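Local atomic coordinates of probable acetyltransferases (Chromobacterium violaceum, PDB entry 3PZJ), a protein that probably transfers an acetyl group, as a GNAT-family enzyme, possibly to the N-terminal serine or alanine of proteins. Residues S62-H66 / L67-P71; V86-S89 / D90-L93. All coordinates share one frame; numbering follows the deposited sequence.

Interaction 1: residues S62-H66 / L67-P71; sequences SHWEH and LPYGP. With EDO (1,2-ethanediol), chain D.
W64 meets Y69, G70 and P71 where the loop between helices 46-58 and 75-87 of this GNAT fold turns back on itself. A type I beta turn from W64 to L67 begins the reversal, closed by L67 N donating to W64 O (2.9 Å). From the W64 side chain, CB lies 3.5 Å from Y69 O. CG is anti to the carbonyl carbon, beside the backbone N (chi1 -45°), which lays the indole against G70 and P71. CG and CD2 pass next to G70 CA, which sits over one face of the indole; the imidazole of H63 brings its CD2 to the opposite face. Across the six-membered ring, CE3 approaches L67 CD2, while CZ3 meets the edge of the Y69 ring at CE1 (3.7 Å); the two aromatic planes stand 63° apart, rim to rim. F57 and F72 add edge-to-face contacts to the indole. N126, on strand 119-127, takes hydrogen bonds with H63 NE2 and Y69 OH. A cis peptide bond before P71 belongs to this bend. CD1 of W64 reaches P71 CB at 3.4 Å, and P71 CA makes a CH-pi contact, 3.7 Å from the centroid of the five-membered ring of W64.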
loop_
_atom_site.group_PDB
_atom_site.type_symbol
_atom_site.label_atom_id
_atom_site.label_comp_id
_atom_site.label_asym_id
_atom_site.label_seq_id
_atom_site.Cartn_x
_atom_site.Cartn_y
_atom_site.Cartn_z
ATOM N N SER A 62 4.390 -22.864 -15.349
ATOM C CA SER A 62 3.018 -22.344 -15.190
ATOM C C SER A 62 2.747 -21.873 -13.753
ATOM O O SER A 62 1.892 -21.058 -13.557
ATOM C CB SER A 62 1.960 -23.380 -15.639
ATOM O OG SER A 62 1.872 -24.429 -14.696
ATOM N N HIS A 63 3.555 -22.309 -12.794
ATOM C CA HIS A 63 3.477 -21.859 -11.415
ATOM C C HIS A 63 3.435 -20.318 -11.267
ATOM O O HIS A 63 2.699 -19.768 -10.464
ATOM C CB HIS A 63 4.650 -22.438 -10.580
ATOM C CG HIS A 63 4.624 -21.968 -9.160
ATOM N ND1 HIS A 63 3.697 -22.409 -8.242
ATOM C CD2 HIS A 63 5.284 -20.941 -8.565
ATOM C CE1 HIS A 63 3.861 -21.742 -7.110
ATOM N NE2 HIS A 63 4.807 -20.833 -7.289
ATOM N N TRP A 64 4.189 -19.636 -12.109
ATOM C CA TRP A 64 4.433 -18.223 -12.019
ATOM C C TRP A 64 3.387 -17.394 -12.817
ATOM O O TRP A 64 3.414 -16.192 -12.744
ATOM C CB TRP A 64 5.894 -17.925 -12.470
ATOM C CG TRP A 64 6.929 -18.876 -11.901
ATOM C CD1 TRP A 64 7.537 -19.922 -12.550
ATOM C CD2 TRP A 64 7.456 -18.877 -10.557
ATOM N NE1 TRP A 64 8.398 -20.575 -11.679
ATOM C CE2 TRP A 64 8.369 -19.931 -10.465
ATOM C CE3 TRP A 64 7.191 -18.104 -9.411
ATOM C CZ2 TRP A 64 9.027 -20.216 -9.299
ATOM C CZ3 TRP A 64 7.852 -18.382 -8.285
ATOM C CH2 TRP A 64 8.765 -19.429 -8.217
ATOM N N GLU A 65 2.404 -18.055 -13.466
ATOM C CA GLU A 65 1.554 -17.441 -14.500
ATOM C C GLU A 65 0.912 -16.136 -14.028
ATOM O O GLU A 65 0.851 -15.162 -14.786
ATOM C CB GLU A 65 0.393 -18.403 -14.928
ATOM C CG GLU A 65 -0.519 -17.781 -16.015
ATOM C CD GLU A 65 -1.538 -18.741 -16.608
ATOM O OE1 GLU A 65 -1.489 -19.957 -16.296
ATOM O OE2 GLU A 65 -2.379 -18.243 -17.396
ATOM N N HIS A 66 0.390 -16.131 -12.812
ATOM C CA HIS A 66 -0.313 -14.928 -12.295
ATOM C C HIS A 66 0.492 -14.152 -11.224
ATOM O O HIS A 66 -0.053 -13.278 -10.468
ATOM C CB HIS A 66 -1.635 -15.347 -11.681
ATOM C CG HIS A 66 -2.505 -16.155 -12.594
ATOM N ND1 HIS A 66 -3.098 -15.628 -13.728
ATOM C CD2 HIS A 66 -2.912 -17.445 -12.512
ATOM C CE1 HIS A 66 -3.812 -16.573 -14.318
ATOM N NE2 HIS A 66 -3.712 -17.688 -13.602
ATOM N N LEU A 67 1.782 -14.421 -11.156
ATOM C CA LEU A 67 2.636 -13.788 -10.151
ATOM C C LEU A 67 3.547 -12.765 -10.769
ATOM O O LEU A 67 3.921 -12.917 -11.953
ATOM C CB LEU A 67 3.471 -14.864 -9.514
ATOM C CG LEU A 67 2.907 -15.571 -8.291
ATOM C CD1 LEU A 67 1.388 -15.536 -8.112
ATOM C CD2 LEU A 67 3.453 -16.974 -8.165
ATOM N N PRO A 68 4.013 -11.774 -9.975
ATOM C CA PRO A 68 4.850 -10.755 -10.595
ATOM C C PRO A 68 6.323 -11.112 -10.747
ATOM O O PRO A 68 7.136 -10.254 -11.034
ATOM C CB PRO A 68 4.627 -9.508 -9.701
ATOM C CG PRO A 68 4.069 -10.005 -8.478
ATOM C CD PRO A 68 3.623 -11.424 -8.611
ATOM N N TYR A 69 6.675 -12.387 -10.564
ATOM C CA TYR A 69 8.037 -12.829 -10.681
ATOM C C TYR A 69 8.022 -14.236 -11.205
ATOM O O TYR A 69 7.000 -14.895 -11.227
ATOM C CB TYR A 69 8.743 -12.847 -9.317
ATOM C CG TYR A 69 7.874 -13.332 -8.184
ATOM C CD1 TYR A 69 7.817 -14.667 -7.811
ATOM C CD2 TYR A 69 7.118 -12.424 -7.450
ATOM C CE1 TYR A 69 6.947 -15.090 -6.792
ATOM C CE2 TYR A 69 6.291 -12.833 -6.416
ATOM C CZ TYR A 69 6.233 -14.146 -6.078
ATOM O OH TYR A 69 5.390 -14.506 -5.049
ATOM N N GLY A 70 9.200 -14.727 -11.512
ATOM C CA GLY A 70 9.335 -16.041 -12.086
ATOM C C GLY A 70 8.929 -16.082 -13.570
ATOM O O GLY A 70 8.333 -15.163 -14.120
ATOM N N PRO A 71 9.299 -17.138 -14.253
ATOM C CA PRO A 71 10.198 -18.190 -13.803
ATOM C C PRO A 71 11.627 -17.694 -13.713
ATOM O O PRO A 71 11.943 -16.580 -14.130
ATOM C CB PRO A 71 10.007 -19.287 -14.855
ATOM C CG PRO A 71 9.420 -18.591 -16.060
ATOM C CD PRO A 71 8.760 -17.353 -15.625
HETATM C C1 EDO D . 3.337 -12.339 -4.198
HETATM O O1 EDO D . 3.266 -13.648 -4.708
HETATM C C2 EDO D . 2.014 -11.997 -3.561
HETATM O O2 EDO D . 2.327 -11.225 -2.434
#

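Interaction 2: residues V86-S89 / D90-L93; sequences VAQS and DTAL. With NA (sodium ion), chain C.
V86 CG2 touches L93 CD1, and D90 OD2 meets Q88 CB, across the turn that carries the chain from the end of helix 75-87 into strand 92-98. The turn is a type I beta turn from Q88 to T91. Its hydrogen bond runs from T91 N to Q88 O (3.1 Å).

At D90, CG stands between the backbone N and the carbonyl carbon (chi1 67°), which swings the carboxylate back over the turn and brings OD2 to 3.7 Å from Q88 CB. The same oxygen takes a weak hydrogen bond from its neighbour, T91 OG1, at 3.3 Å. T91 OG1 itself lies 4.0 Å from Q88 CB, and hydroxyl and carboxylate oxygen meet that carbon side by side, from the same side.

V86 makes the apolar part of the contact. Its CG2, anti to the carbonyl carbon, points to L93 and lies 3.6 Å from CD1 of that residue, the two side chains meeting at an oblique angle. L82, one helical turn before V86, also packs on L93, joining the helix end to the start of the strand.

Between these two groups the backbone bends round a sodium ion. V86 O and T91 O bind it at 2.2 Å each, Q88 O joins them, and two waters complete the five ligands seen. Every protein ligand is a neutral main-chain carbonyl. Q88 O thus serves both the metal and T91 N. The ion bridges the carbonyls of the helix end (V86), the turn (Q88) and the residue just before the strand (T91), whose partial negative charges would otherwise repel one another, with no side-chain charge among its ligands.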
loop_
_atom_site.group_PDB
_atom_site.type_symbol
_atom_site.label_atom_id
_atom_site.label_comp_id
_atom_site.label_asym_id
_atom_site.label_seq_id
_atom_site.Cartn_x
_atom_site.Cartn_y
_atom_site.Cartn_z
ATOM N N VAL A 86 13.582 -10.572 0.745
ATOM C CA VAL A 86 13.694 -10.627 2.197
ATOM C C VAL A 86 14.515 -9.491 2.800
ATOM O O VAL A 86 14.312 -9.089 3.958
ATOM C CB VAL A 86 14.310 -12.000 2.592
ATOM C CG1 VAL A 86 14.683 -12.014 4.031
ATOM C CG2 VAL A 86 13.251 -13.076 2.306
ATOM N N ALA A 87 15.394 -8.900 2.008
ATOM C CA ALA A 87 16.083 -7.701 2.470
ATOM C C ALA A 87 15.197 -6.540 2.785
ATOM O O ALA A 87 15.565 -5.670 3.608
ATOM C CB ALA A 87 17.218 -7.239 1.435
ATOM N N GLN A 88 14.025 -6.452 2.160
ATOM C CA GLN A 88 13.121 -5.346 2.502
ATOM C C GLN A 88 12.688 -5.425 3.970
ATOM O O GLN A 88 12.241 -6.488 4.448
ATOM C CB GLN A 88 11.843 -5.367 1.588
ATOM C CG GLN A 88 12.158 -5.225 0.106
ATOM C CD GLN A 88 10.960 -5.508 -0.780
ATOM O OE1 GLN A 88 10.810 -6.604 -1.338
ATOM N NE2 GLN A 88 10.089 -4.521 -0.897
ATOM N N SER A 89 12.698 -4.302 4.668
ATOM C CA SER A 89 12.420 -4.323 6.082
ATOM C C SER A 89 10.945 -4.714 6.312
ATOM O O SER A 89 10.579 -5.165 7.405
ATOM C CB SER A 89 12.607 -2.907 6.656
ATOM O OG SER A 89 11.783 -2.014 5.860
ATOM N N ASP A 90 10.086 -4.528 5.309
ATOM C CA ASP A 90 8.649 -4.789 5.563
ATOM C C ASP A 90 8.199 -6.156 5.064
ATOM O O ASP A 90 6.979 -6.464 5.005
ATOM C CB ASP A 90 7.838 -3.642 5.011
ATOM C CG ASP A 90 7.874 -3.555 3.499
ATOM O OD1 ASP A 90 7.173 -2.670 3.005
ATOM O OD2 ASP A 90 8.535 -4.330 2.807
ATOM N N THR A 91 9.168 -6.999 4.703
ATOM C CA THR A 91 8.858 -8.346 4.196
ATOM C C THR A 91 9.605 -9.426 5.034
ATOM O O THR A 91 10.806 -9.253 5.422
ATOM C CB THR A 91 9.256 -8.437 2.705
ATOM O OG1 THR A 91 8.465 -7.510 1.959
ATOM C CG2 THR A 91 8.980 -9.796 2.184
ATOM N N ALA A 92 8.895 -10.507 5.376
ATOM C CA ALA A 92 9.517 -11.646 6.065
ATOM C C ALA A 92 8.952 -12.906 5.461
ATOM O O ALA A 92 7.735 -12.999 5.308
ATOM C CB ALA A 92 9.212 -11.612 7.569
ATOM N N LEU A 93 9.803 -13.844 5.098
ATOM C CA LEU A 93 9.334 -15.078 4.470
ATOM C C LEU A 93 9.710 -16.285 5.301
ATOM O O LEU A 93 10.658 -16.212 6.105
ATOM C CB LEU A 93 9.957 -15.277 3.108
ATOM C CG LEU A 93 9.631 -14.246 1.995
ATOM C CD1 LEU A 93 10.452 -14.615 0.720
ATOM C CD2 LEU A 93 8.149 -14.190 1.721
HETATM NA NA NA C . 12.897 -8.472 5.515
HETATM O O HOH W 1 13.191 -10.397 6.974
HETATM O O HOH W 2 14.141 -7.325 7.116
#

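From the N terminus, the chain leaves helix 46-58 and enters interaction 1, where residues 62-71 reverse direction in the loop before helix 75-87. That helix then runs to its C-terminal end, and interaction 2 turns residues 86-93 into strand 92-98. The first turn is complete before the second begins, so they neither nest nor cross. Their centres are 20 Å apart and their nearest atoms about 7 Å, without touching. Helix 75-87 thus lies between two local turns. The first is tied to strand 119-127 through N126, the second to strand 106-114 through backbone bonds of D90 and A92.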